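Local coordinates for protein choline dehydrogenase and related flavoproteins (Aspergillus oryzae, PDB 3Q9T) that oxidises formate as a flavoprotein oxidase of the glucose-methanol-choline oxidoreductase family, carrying 8-formyl-FAD at its catalytic site, at residues A1-S5 with E253-F257; T108-W112 with I546-D551; E285-I291 with V433-A438; K381-S385 with L455-A459. All coordinates share one frame. Numbering follows the deposited sequence.

Contact 1: residues A1-S5 with E253-F257; sequences ATDGS and ELNFF
This is a surface contact: the N-terminal tail, just ahead of strand 6-7, lies along residues 253-257 of strand 253-258 and hydrogen-bonds to their backbone. Residues 253-257 are in regular beta conformation, whereas the tail makes a type II beta turn from Thr2 to Ser5. The turn is closed by Ser5 N to Thr2 O (3.1 Å) and doubled by Ser5 OG to Thr2 O (2.7 Å). Gly4 holds its third position at phi 81°, readily adopted by glycine. The nearest CA pairs are Asp3 with Leu254 (5.2 Å) and Gly4 with Asn255 (5.0 Å). Three bonds fix the register: Asn255 N to Asp3 OD1 (3.0 Å), Gly4 N to Asn255 O (2.7 Å) and Phe257 N to Ser5 O (3.0 Å). The Asp3 carboxylate (chi1 t) stands in for a backbone acceptor where the pairing starts, and Gly4 and Ser5 continue it with their backbone. The tail leads into the parallel pairing of strand 6-7 with 253-258, at the edge of a mixed sheet packed on the parallel, Rossmann-type sheet of the FAD-binding domain. A water donates to Asp3 OD1 (2.6 Å) and accepts from Asn255 ND2 (3.2 Å), while Asn255 OD1 bonds to Thr245 OG1 of strand 240-248. Phe256, chi1 m, brings its ring against the tail, CE1 lying 3.8 Å from Ala1 CB and 3.6 Å from Thr2 O, and packs on Leu34 and Val36.

Contact 2: residues T108-W112 with I546-D551; sequences TFDQW and IPIIPD
Trp112 lays one face of its indole over Pro547, whose CD sits 3.6 Å from the centroid of the six-membered ring and 6° off its normal, a CH-pi contact that suits a compact, rigid proline on an electron-rich indole. At chi1 m the indole also brings CZ2 to 3.6 Å from Ile546 CG2, and NE1 gives a weak hydrogen bond to Ile548 O (3.1 Å). Residues 108-112 come from the C-terminal region of helix 106-110, Trp112 N bonding to Phe109 O (2.9 Å); residues 546-551 form an irregular loop. The two run in roughly opposite directions, with CA atoms 6.7 Å apart for Thr108 and Pro550 and 6.5 Å for Trp112 and Pro547. In this GMC fold the loop connects strand 538-540 of the parallel FAD-domain sheet to helix 555-572, and the Ile546 side chain lies about 7 Å from the flavin cofactor. Ile548 points toward residues 108-112, its CD1 3.5 Å from Gln111 CB and its CG2 3.9 Å from Thr108 CG2. Phe109 CZ reaches Pro550 CG at 4.1 Å. Beyond this apolar patch, Thr108 OG1 stands 2.7 Å from Asp551 OD1, and a salt bridge to Arg425 balances the buried carboxylate.

Contact 3: residues E285-I291 with V433-A438; sequences ELSRHGI and VTLNSA
A Schellman motif ends helix 283-287 here, and the residues around it pack against the chain leaving strand 431-434. Ile291 N bonds to Leu286 O (3.1 Å) and Gly290 N to Ser287 O (2.8 Å); Gly290, at phi 77°, is the C-prime residue, where glycine is favoured. Across the contact, CA atoms are 7.6 Å apart for Glu285 and Leu435 and 5.6 Å for His289 and Ser437. Glu285, extended with chi1 and chi2 both t, accepts at OE2 from Leu435 N (2.9 Å), meeting the amide just where the strand has ended. The contact thereby ties the helical segment to an antiparallel three-stranded sheet, 302-304, 431-434 and 445-447. His289, chi1 m, sets a ring face over Leu435 CB, 4.2 Å from the centroid, a CH-pi contact. Water 2 lies 2.7 Å from His289 NE2 and donates to Leu435 O (2.9 Å). Branched Ile291 fills the apolar side, CD1 to Leu435 CD1 at 3.6 Å, and Leu435 packs further on Lys273 and Met276 of helix 267-277.

Contact 4: residues K381-S385 with L455-A459; sequences KDPFS and LDIIA
Residues 381-385 form an irregular loop that folds back at Pro383 and Phe384; residues 455-459 are a turn near the start of helix 454-473, Ala459 N bonding to Leu455 O (2.9 Å). CA atoms are 8.7 Å apart for Pro383 and Leu455 and 8.5 Å for Phe384 and Asp456, so side chains bridge the gap. An Asx motif shapes the loop: Asp382 OD1 accepts from Ser385 N (2.8 Å), with a weak bond from Phe384 N to Asp382 OD2 (3.3 Å). Proline, its phi restricted near -60°, suits the bend. Phe384, chi1 m, projects at the helix, its CZ 3.4 Å from Leu455 CD1 and 3.6 Å from CB of the small Ala459. The ring edge faces Leu455 O and Asp456 OD1, the latter 3.5 Å from Phe384 CE1, though this carboxylate is hydrogen-bonded through OD2 to Ser428 OG and through OD1 to Ile427 N. Pro383 CG packs 3.7 Å from Leu455 CD1. Helix 369-377 flanks the contact through Tyr371, which touches Pro383 and Leu455; helix 362-365 sets Leu365 against Phe384 and Ala459.

Overall arrangement
Along the chain, contact 1 closes before contact 3 opens and crosses contact 2, which encloses contacts 3 and 4; these two also cross. Contacts 1 and 4 lie on opposite sides of the chain's centre, about 50 Å apart between centres; contacts 2 and 4 have the closest centres, at about 17 Å. None touches another. Contact 1 lies at the mixed sheet that includes residues 253-257, contact 3 at a small antiparallel sheet, and contact 2 at the loop leading from the parallel FAD-domain sheet. Contact 4 is structural packing away from the FAD site. Contacts 2 and 3 join N-terminal and C-terminal portions of the GMC sequence, about 7 and 11 Å from the cofactor at the Ile546 and Leu435 side chains.

Contact 1: residues A1-S5 with E253-F257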
loop_
_atom_site.group_PDB
_atom_site.type_symbol
_atom_site.label_atom_id
_atom_site.label_comp_id
_atom_site.label_asym_id
_atom_site.label_seq_id
_atom_site.Cartn_x
_atom_site.Cartn_y
_atom_site.Cartn_z
ATOM N N ALA A 1 -7.620 20.655 -35.635
ATOM C CA ALA A 1 -9.043 20.804 -35.918
ATOM C C ALA A 1 -9.574 22.134 -35.380
ATOM O O ALA A 1 -9.063 22.673 -34.389
ATOM C CB ALA A 1 -9.829 19.635 -35.330
ATOM N N THR A 2 -10.603 22.657 -36.039
ATOM C CA THR A 2 -11.189 23.933 -35.650
ATOM C C THR A 2 -12.301 23.759 -34.605
ATOM O O THR A 2 -13.123 22.842 -34.693
ATOM C CB THR A 2 -11.663 24.728 -36.902
ATOM O OG1 THR A 2 -12.830 25.501 -36.591
ATOM C CG2 THR A 2 -11.973 23.782 -38.056
ATOM N N ASP A 3 -12.291 24.632 -33.601
ATOM C CA ASP A 3 -13.217 24.561 -32.491
ATOM C C ASP A 3 -14.637 24.524 -33.044
ATOM O O ASP A 3 -14.942 25.233 -34.001
ATOM C CB ASP A 3 -13.024 25.799 -31.609
ATOM C CG ASP A 3 -13.679 25.673 -30.243
ATOM O OD1 ASP A 3 -14.557 24.804 -30.064
ATOM O OD2 ASP A 3 -13.311 26.465 -29.336
ATOM N N GLY A 4 -15.496 23.701 -32.449
ATOM C CA GLY A 4 -16.901 23.653 -32.831
ATOM C C GLY A 4 -17.179 22.814 -34.074
ATOM O O GLY A 4 -18.317 22.736 -34.527
ATOM N N SER A 5 -16.142 22.188 -34.625
ATOM C CA SER A 5 -16.276 21.328 -35.809
ATOM C C SER A 5 -17.252 20.169 -35.644
ATOM O O SER A 5 -17.371 19.592 -34.571
ATOM C CB SER A 5 -14.918 20.758 -36.196
ATOM O OG SER A 5 -14.196 21.699 -36.946
ATOM N N GLU A 253 -10.351 25.239 -24.142
ATOM C CA GLU A 253 -11.431 24.270 -24.192
ATOM C C GLU A 253 -12.107 24.316 -25.558
ATOM O O GLU A 253 -12.498 25.377 -26.048
ATOM C CB GLU A 253 -12.432 24.479 -23.043
ATOM C CG GLU A 253 -11.780 24.417 -21.655
ATOM C CD GLU A 253 -12.775 24.225 -20.521
ATOM O OE1 GLU A 253 -12.331 23.919 -19.392
ATOM O OE2 GLU A 253 -13.996 24.367 -20.755
ATOM N N LEU A 254 -12.225 23.148 -26.172
ATOM C CA LEU A 254 -12.755 23.029 -27.525
ATOM C C LEU A 254 -13.970 22.114 -27.490
ATOM O O LEU A 254 -13.970 21.104 -26.785
ATOM C CB LEU A 254 -11.689 22.436 -28.447
ATOM C CG LEU A 254 -10.799 23.351 -29.284
ATOM C CD1 LEU A 254 -10.515 24.662 -28.582
ATOM C CD2 LEU A 254 -9.514 22.639 -29.648
ATOM N N ASN A 255 -15.013 22.470 -28.230
ATOM C CA ASN A 255 -16.146 21.569 -28.396
ATOM C C ASN A 255 -16.115 20.933 -29.780
ATOM O O ASN A 255 -15.883 21.620 -30.770
ATOM C CB ASN A 255 -17.470 22.305 -28.188
ATOM C CG ASN A 255 -17.487 23.113 -26.913
ATOM O OD1 ASN A 255 -17.282 22.577 -25.822
ATOM N ND2 ASN A 255 -17.707 24.422 -27.044
ATOM N N PHE A 256 -16.324 19.619 -29.842
ATOM C CA PHE A 256 -16.515 18.935 -31.125
ATOM C C PHE A 256 -17.843 18.197 -31.095
ATOM O O PHE A 256 -18.219 17.626 -30.068
ATOM C CB PHE A 256 -15.388 17.960 -31.433
ATOM C CG PHE A 256 -14.030 18.596 -31.513
ATOM C CD1 PHE A 256 -13.694 19.430 -32.575
ATOM C CD2 PHE A 256 -13.079 18.348 -30.535
ATOM C CE1 PHE A 256 -12.443 20.012 -32.655
ATOM C CE2 PHE A 256 -11.815 18.929 -30.602
ATOM C CZ PHE A 256 -11.496 19.763 -31.664
ATOM N N PHE A 257 -18.545 18.206 -32.225
ATOM C CA PHE A 257 -19.914 17.713 -32.278
ATOM C C PHE A 257 -20.042 16.534 -33.209
ATOM O O PHE A 257 -19.356 16.459 -34.236
ATOM C CB PHE A 257 -20.866 18.835 -32.702
ATOM C CG PHE A 257 -20.946 19.956 -31.705
ATOM C CD1 PHE A 257 -21.835 19.899 -30.653
ATOM C CD2 PHE A 257 -20.113 21.050 -31.810
ATOM C CE1 PHE A 257 -21.899 20.916 -29.715
ATOM C CE2 PHE A 257 -20.168 22.073 -30.870
ATOM C CZ PHE A 257 -21.067 22.005 -29.833
HETATM O O HOH W 1 -17.103 25.484 -30.039
#

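Contact 2: residues T108-W112 with I546-D551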
loop_
_atom_site.group_PDB
_atom_site.type_symbol
_atom_site.label_atom_id
_atom_site.label_comp_id
_atom_site.label_asym_id
_atom_site.label_seq_id
_atom_site.Cartn_x
_atom_site.Cartn_y
_atom_site.Cartn_z
ATOM N N THR A 108 -18.017 -19.297 -21.122
ATOM C CA THR A 108 -18.007 -18.016 -20.439
ATOM C C THR A 108 -18.722 -16.960 -21.270
ATOM O O THR A 108 -19.547 -16.193 -20.760
ATOM C CB THR A 108 -16.580 -17.582 -20.098
ATOM O OG1 THR A 108 -16.053 -18.466 -19.098
ATOM C CG2 THR A 108 -16.567 -16.155 -19.567
ATOM N N PHE A 109 -18.430 -16.937 -22.562
ATOM C CA PHE A 109 -19.063 -15.973 -23.442
ATOM C C PHE A 109 -20.550 -16.289 -23.588
ATOM O O PHE A 109 -21.374 -15.390 -23.702
ATOM C CB PHE A 109 -18.383 -15.975 -24.801
ATOM C CG PHE A 109 -17.097 -15.191 -24.846
ATOM C CD1 PHE A 109 -17.109 -13.821 -25.083
ATOM C CD2 PHE A 109 -15.877 -15.832 -24.695
ATOM C CE1 PHE A 109 -15.916 -13.094 -25.158
ATOM C CE2 PHE A 109 -14.691 -15.129 -24.774
ATOM C CZ PHE A 109 -14.708 -13.751 -24.996
ATOM N N ASP A 110 -20.892 -17.570 -23.565
ATOM C CA ASP A 110 -22.285 -17.955 -23.608
ATOM C C ASP A 110 -23.061 -17.334 -22.458
ATOM O O ASP A 110 -24.240 -17.045 -22.602
ATOM C CB ASP A 110 -22.445 -19.481 -23.593
ATOM C CG ASP A 110 -22.305 -20.095 -24.974
ATOM O OD1 ASP A 110 -22.342 -19.342 -25.980
ATOM O OD2 ASP A 110 -22.174 -21.335 -25.053
ATOM N N GLN A 111 -22.409 -17.127 -21.314
ATOM C CA GLN A 111 -23.092 -16.552 -20.158
ATOM C C GLN A 111 -23.296 -15.045 -20.309
ATOM O O GLN A 111 -24.022 -14.440 -19.539
ATOM C CB GLN A 111 -22.359 -16.875 -18.856
ATOM C CG GLN A 111 -22.113 -18.354 -18.637
ATOM C CD GLN A 111 -23.374 -19.180 -18.762
ATOM O OE1 GLN A 111 -24.252 -19.120 -17.903
ATOM N NE2 GLN A 111 -23.470 -19.962 -19.837
ATOM N N TRP A 112 -22.659 -14.442 -21.306
ATOM C CA TRP A 112 -22.950 -13.039 -21.590
ATOM C C TRP A 112 -24.428 -12.882 -21.974
ATOM O O TRP A 112 -24.991 -11.790 -21.891
ATOM C CB TRP A 112 -22.066 -12.490 -22.701
ATOM C CG TRP A 112 -20.606 -12.313 -22.344
ATOM C CD1 TRP A 112 -19.904 -12.980 -21.387
ATOM C CD2 TRP A 112 -19.681 -11.402 -22.956
ATOM N NE1 TRP A 112 -18.601 -12.541 -21.361
ATOM C CE2 TRP A 112 -18.439 -11.577 -22.319
ATOM C CE3 TRP A 112 -19.792 -10.448 -23.975
ATOM C CZ2 TRP A 112 -17.308 -10.840 -22.670
ATOM C CZ3 TRP A 112 -18.666 -9.720 -24.330
ATOM C CH2 TRP A 112 -17.439 -9.918 -23.675
ATOM N N ILE A 546 -17.600 -5.073 -21.024
ATOM C CA ILE A 546 -17.499 -6.516 -20.755
ATOM C C ILE A 546 -18.175 -6.960 -19.458
ATOM O O ILE A 546 -17.785 -6.541 -18.371
ATOM C CB ILE A 546 -16.024 -6.955 -20.774
ATOM C CG1 ILE A 546 -15.443 -6.709 -22.171
ATOM C CG2 ILE A 546 -15.878 -8.413 -20.382
ATOM C CD1 ILE A 546 -13.904 -6.862 -22.257
ATOM N N PRO A 547 -19.211 -7.804 -19.576
ATOM C CA PRO A 547 -20.061 -8.177 -18.434
ATOM C C PRO A 547 -19.561 -9.381 -17.600
ATOM O O PRO A 547 -19.969 -9.530 -16.456
ATOM C CB PRO A 547 -21.396 -8.513 -19.101
ATOM C CG PRO A 547 -20.990 -9.058 -20.439
ATOM C CD PRO A 547 -19.727 -8.334 -20.854
ATOM N N ILE A 548 -18.725 -10.230 -18.181
ATOM C CA ILE A 548 -18.106 -11.353 -17.472
ATOM C C ILE A 548 -16.693 -11.505 -18.029
ATOM O O ILE A 548 -16.520 -11.742 -19.225
ATOM C CB ILE A 548 -18.843 -12.669 -17.725
ATOM C CG1 ILE A 548 -20.309 -12.562 -17.324
ATOM C CG2 ILE A 548 -18.181 -13.810 -16.945
ATOM C CD1 ILE A 548 -21.078 -13.844 -17.547
ATOM N N ILE A 549 -15.682 -11.346 -17.185
ATOM C CA ILE A 549 -14.301 -11.268 -17.690
ATOM C C ILE A 549 -13.860 -12.588 -18.344
ATOM O O ILE A 549 -14.071 -13.658 -17.793
ATOM C CB ILE A 549 -13.312 -10.865 -16.564
ATOM C CG1 ILE A 549 -11.944 -10.489 -17.152
ATOM C CG2 ILE A 549 -13.209 -11.990 -15.523
ATOM C CD1 ILE A 549 -10.886 -10.083 -16.075
ATOM N N PRO A 550 -13.282 -12.512 -19.550
ATOM C CA PRO A 550 -12.831 -13.728 -20.248
ATOM C C PRO A 550 -11.783 -14.515 -19.449
ATOM O O PRO A 550 -11.206 -13.977 -18.498
ATOM C CB PRO A 550 -12.226 -13.182 -21.553
ATOM C CG PRO A 550 -12.952 -11.875 -21.784
ATOM C CD PRO A 550 -13.248 -11.314 -20.414
ATOM N N ASP A 551 -11.523 -15.759 -19.851
ATOM C CA ASP A 551 -10.707 -16.683 -19.046
ATOM C C ASP A 551 -9.205 -16.579 -19.370
ATOM O O ASP A 551 -8.484 -17.576 -19.374
ATOM C CB ASP A 551 -11.198 -18.120 -19.259
ATOM C CG ASP A 551 -12.717 -18.199 -19.400
ATOM O OD1 ASP A 551 -13.408 -18.558 -18.422
ATOM O OD2 ASP A 551 -13.230 -17.867 -20.486
#

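Contact 3: residues E285-I291 with V433-A438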
loop_
_atom_site.group_PDB
_atom_site.type_symbol
_atom_site.label_atom_id
_atom_site.label_comp_id
_atom_site.label_asym_id
_atom_site.label_seq_id
_atom_site.Cartn_x
_atom_site.Cartn_y
_atom_site.Cartn_z
ATOM N N GLU A 285 -23.412 9.698 -5.732
ATOM C CA GLU A 285 -21.998 9.935 -5.997
ATOM C C GLU A 285 -21.767 11.229 -6.790
ATOM O O GLU A 285 -20.810 11.945 -6.527
ATOM C CB GLU A 285 -21.372 8.735 -6.705
ATOM C CG GLU A 285 -19.922 8.929 -7.130
ATOM C CD GLU A 285 -19.280 7.671 -7.714
ATOM O OE1 GLU A 285 -19.999 6.685 -8.018
ATOM O OE2 GLU A 285 -18.039 7.674 -7.869
ATOM N N LEU A 286 -22.633 11.528 -7.755
ATOM C CA LEU A 286 -22.573 12.819 -8.457
ATOM C C LEU A 286 -22.780 14.019 -7.505
ATOM O O LEU A 286 -21.930 14.910 -7.439
ATOM C CB LEU A 286 -23.572 12.877 -9.623
ATOM C CG LEU A 286 -23.153 12.234 -10.961
ATOM C CD1 LEU A 286 -22.311 10.991 -10.735
ATOM C CD2 LEU A 286 -24.368 11.897 -11.847
ATOM N N SER A 287 -23.902 14.036 -6.782
ATOM C CA SER A 287 -24.211 15.123 -5.854
ATOM C C SER A 287 -23.034 15.401 -4.935
ATOM O O SER A 287 -22.678 16.555 -4.717
ATOM C CB SER A 287 -25.450 14.815 -5.000
ATOM O OG SER A 287 -26.551 14.518 -5.817
ATOM N N ARG A 288 -22.434 14.336 -4.419
ATOM C CA ARG A 288 -21.318 14.450 -3.490
ATOM C C ARG A 288 -20.189 15.287 -4.085
ATOM O O ARG A 288 -19.371 15.843 -3.353
ATOM C CB ARG A 288 -20.799 13.055 -3.114
ATOM C CG ARG A 288 -19.817 13.031 -1.941
ATOM C CD ARG A 288 -19.342 11.604 -1.658
ATOM N NE ARG A 288 -20.413 10.623 -1.865
ATOM C CZ ARG A 288 -20.223 9.375 -2.298
ATOM N NH1 ARG A 288 -18.995 8.945 -2.568
ATOM N NH2 ARG A 288 -21.259 8.554 -2.463
ATOM N N HIS A 289 -20.144 15.390 -5.409
ATOM C CA HIS A 289 -19.081 16.169 -6.046
ATOM C C HIS A 289 -19.612 17.376 -6.808
ATOM O O HIS A 289 -18.916 17.945 -7.643
ATOM C CB HIS A 289 -18.220 15.282 -6.949
ATOM C CG HIS A 289 -17.563 14.161 -6.211
ATOM N ND1 HIS A 289 -16.477 14.356 -5.386
ATOM C CD2 HIS A 289 -17.875 12.847 -6.119
ATOM C CE1 HIS A 289 -16.132 13.204 -4.836
ATOM N NE2 HIS A 289 -16.962 12.270 -5.266
ATOM N N GLY A 290 -20.850 17.765 -6.522
ATOM C CA GLY A 290 -21.398 18.968 -7.130
ATOM C C GLY A 290 -21.835 18.793 -8.576
ATOM O O GLY A 290 -22.022 19.778 -9.282
ATOM N N ILE A 291 -22.011 17.549 -9.021
ATOM C CA ILE A 291 -22.454 17.286 -10.398
ATOM C C ILE A 291 -23.952 17.004 -10.480
ATOM O O ILE A 291 -24.480 16.167 -9.761
ATOM C CB ILE A 291 -21.702 16.093 -11.010
ATOM C CG1 ILE A 291 -20.188 16.332 -10.940
ATOM C CG2 ILE A 291 -22.162 15.848 -12.446
ATOM C CD1 ILE A 291 -19.368 15.069 -11.123
ATOM N N VAL A 433 -14.918 1.875 -9.599
ATOM C CA VAL A 433 -14.263 3.125 -9.939
ATOM C C VAL A 433 -15.139 4.271 -9.449
ATOM O O VAL A 433 -16.309 4.364 -9.807
ATOM C CB VAL A 433 -14.068 3.254 -11.446
ATOM C CG1 VAL A 433 -13.642 4.665 -11.807
ATOM C CG2 VAL A 433 -13.054 2.243 -11.913
ATOM N N THR A 434 -14.588 5.130 -8.609
ATOM C CA THR A 434 -15.349 6.277 -8.139
ATOM C C THR A 434 -14.650 7.603 -8.422
ATOM O O THR A 434 -13.454 7.639 -8.706
ATOM C CB THR A 434 -15.600 6.167 -6.624
ATOM O OG1 THR A 434 -14.361 5.873 -5.968
ATOM C CG2 THR A 434 -16.611 5.052 -6.331
ATOM N N LEU A 435 -15.391 8.699 -8.311
ATOM C CA LEU A 435 -14.788 10.004 -8.482
ATOM C C LEU A 435 -14.047 10.431 -7.228
ATOM O O LEU A 435 -14.493 10.169 -6.112
ATOM C CB LEU A 435 -15.835 11.059 -8.806
ATOM C CG LEU A 435 -16.600 10.935 -10.117
ATOM C CD1 LEU A 435 -17.577 12.080 -10.186
ATOM C CD2 LEU A 435 -15.640 10.957 -11.309
ATOM N N ASN A 436 -12.901 11.068 -7.428
ATOM C CA ASN A 436 -12.195 11.734 -6.349
ATOM C C ASN A 436 -12.738 13.153 -6.206
ATOM O O ASN A 436 -12.726 13.729 -5.118
ATOM C CB ASN A 436 -10.683 11.755 -6.626
ATOM C CG ASN A 436 -9.980 10.488 -6.146
ATOM O OD1 ASN A 436 -10.286 9.971 -5.070
ATOM N ND2 ASN A 436 -9.037 9.983 -6.946
ATOM N N SER A 437 -13.217 13.698 -7.324
ATOM C CA SER A 437 -13.737 15.064 -7.393
ATOM C C SER A 437 -14.272 15.293 -8.802
ATOM O O SER A 437 -14.334 14.354 -9.591
ATOM C CB SER A 437 -12.626 16.073 -7.111
ATOM O OG SER A 437 -11.730 16.125 -8.213
ATOM N N ALA A 438 -14.639 16.538 -9.114
ATOM C CA ALA A 438 -15.175 16.908 -10.425
ATOM C C ALA A 438 -14.080 17.413 -11.384
ATOM O O ALA A 438 -14.370 17.867 -12.489
ATOM C CB ALA A 438 -16.251 17.958 -10.262
HETATM O O HOH W 2 -17.079 9.624 -4.872
#

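Contact 4: residues K381-S385 with L455-A459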
loop_
_atom_site.group_PDB
_atom_site.type_symbol
_atom_site.label_atom_id
_atom_site.label_comp_id
_atom_site.label_asym_id
_atom_site.label_seq_id
_atom_site.Cartn_x
_atom_site.Cartn_y
_atom_site.Cartn_z
ATOM N N LYS A 381 -21.151 -28.091 -7.504
ATOM C CA LYS A 381 -20.522 -27.420 -8.636
ATOM C C LYS A 381 -19.303 -26.599 -8.195
ATOM O O LYS A 381 -19.369 -25.847 -7.228
ATOM C CB LYS A 381 -21.531 -26.492 -9.327
ATOM C CG LYS A 381 -22.775 -27.182 -9.889
ATOM C CD LYS A 381 -22.454 -27.955 -11.170
ATOM C CE LYS A 381 -23.662 -28.755 -11.682
ATOM N NZ LYS A 381 -23.304 -29.722 -12.771
ATOM N N ASP A 382 -18.199 -26.742 -8.918
ATOM C CA ASP A 382 -17.008 -25.933 -8.699
ATOM C C ASP A 382 -17.354 -24.454 -8.712
ATOM O O ASP A 382 -17.886 -23.953 -9.702
ATOM C CB ASP A 382 -15.983 -26.223 -9.805
ATOM C CG ASP A 382 -14.797 -25.290 -9.760
ATOM O OD1 ASP A 382 -14.314 -24.899 -10.846
ATOM O OD2 ASP A 382 -14.341 -24.948 -8.640
ATOM N N PRO A 383 -17.051 -23.743 -7.612
ATOM C CA PRO A 383 -17.336 -22.301 -7.539
ATOM C C PRO A 383 -16.663 -21.486 -8.631
ATOM O O PRO A 383 -17.283 -20.566 -9.145
ATOM C CB PRO A 383 -16.784 -21.894 -6.159
ATOM C CG PRO A 383 -16.829 -23.161 -5.342
ATOM C CD PRO A 383 -16.579 -24.289 -6.324
ATOM N N PHE A 384 -15.418 -21.806 -8.973
ATOM C CA PHE A 384 -14.663 -20.983 -9.919
ATOM C C PHE A 384 -15.094 -21.149 -11.376
ATOM O O PHE A 384 -15.455 -20.171 -12.056
ATOM C CB PHE A 384 -13.153 -21.252 -9.793
ATOM C CG PHE A 384 -12.639 -21.152 -8.387
ATOM C CD1 PHE A 384 -12.388 -19.914 -7.810
ATOM C CD2 PHE A 384 -12.404 -22.294 -7.643
ATOM C CE1 PHE A 384 -11.925 -19.820 -6.511
ATOM C CE2 PHE A 384 -11.940 -22.207 -6.347
ATOM C CZ PHE A 384 -11.697 -20.968 -5.778
ATOM N N SER A 385 -15.044 -22.385 -11.851
ATOM C CA SER A 385 -15.286 -22.678 -13.263
ATOM C C SER A 385 -16.258 -23.849 -13.401
ATOM O O SER A 385 -15.862 -24.936 -13.819
ATOM C CB SER A 385 -13.968 -23.041 -13.946
ATOM O OG SER A 385 -13.057 -21.960 -13.941
ATOM N N LEU A 455 -11.806 -18.017 -0.795
ATOM C CA LEU A 455 -11.639 -19.098 -1.782
ATOM C C LEU A 455 -10.641 -18.723 -2.875
ATOM O O LEU A 455 -9.884 -19.569 -3.326
ATOM C CB LEU A 455 -12.965 -19.469 -2.441
ATOM C CG LEU A 455 -13.731 -20.746 -2.110
ATOM C CD1 LEU A 455 -14.080 -21.497 -3.416
ATOM C CD2 LEU A 455 -13.017 -21.660 -1.105
ATOM N N ASP A 456 -10.644 -17.455 -3.292
ATOM C CA ASP A 456 -9.704 -16.962 -4.309
ATOM C C ASP A 456 -8.271 -17.091 -3.828
ATOM O O ASP A 456 -7.368 -17.375 -4.611
ATOM C CB ASP A 456 -9.983 -15.494 -4.679
ATOM C CG ASP A 456 -11.027 -15.339 -5.784
ATOM O OD1 ASP A 456 -11.537 -16.364 -6.287
ATOM O OD2 ASP A 456 -11.336 -14.178 -6.160
ATOM N N ILE A 457 -8.046 -16.838 -2.539
ATOM C CA ILE A 457 -6.709 -16.975 -1.972
ATOM C C ILE A 457 -6.295 -18.448 -2.035
ATOM O O ILE A 457 -5.172 -18.782 -2.402
ATOM C CB ILE A 457 -6.652 -16.483 -0.491
ATOM C CG1 ILE A 457 -6.989 -14.984 -0.402
ATOM C CG2 ILE A 457 -5.293 -16.779 0.130
ATOM C CD1 ILE A 457 -6.963 -14.420 1.029
ATOM N N ILE A 458 -7.226 -19.326 -1.697
ATOM C CA ILE A 458 -6.948 -20.765 -1.697
ATOM C C ILE A 458 -6.616 -21.257 -3.105
ATOM O O ILE A 458 -5.687 -22.034 -3.285
ATOM C CB ILE A 458 -8.129 -21.563 -1.097
ATOM C CG1 ILE A 458 -8.177 -21.315 0.404
ATOM C CG2 ILE A 458 -8.017 -23.047 -1.417
ATOM C CD1 ILE A 458 -9.539 -21.450 1.004
ATOM N N ALA A 459 -7.356 -20.783 -4.102
ATOM C CA ALA A 459 -7.073 -21.158 -5.481
ATOM C C ALA A 459 -5.715 -20.610 -5.930
ATOM O O ALA A 459 -4.919 -21.327 -6.548
ATOM C CB ALA A 459 -8.188 -20.669 -6.417
#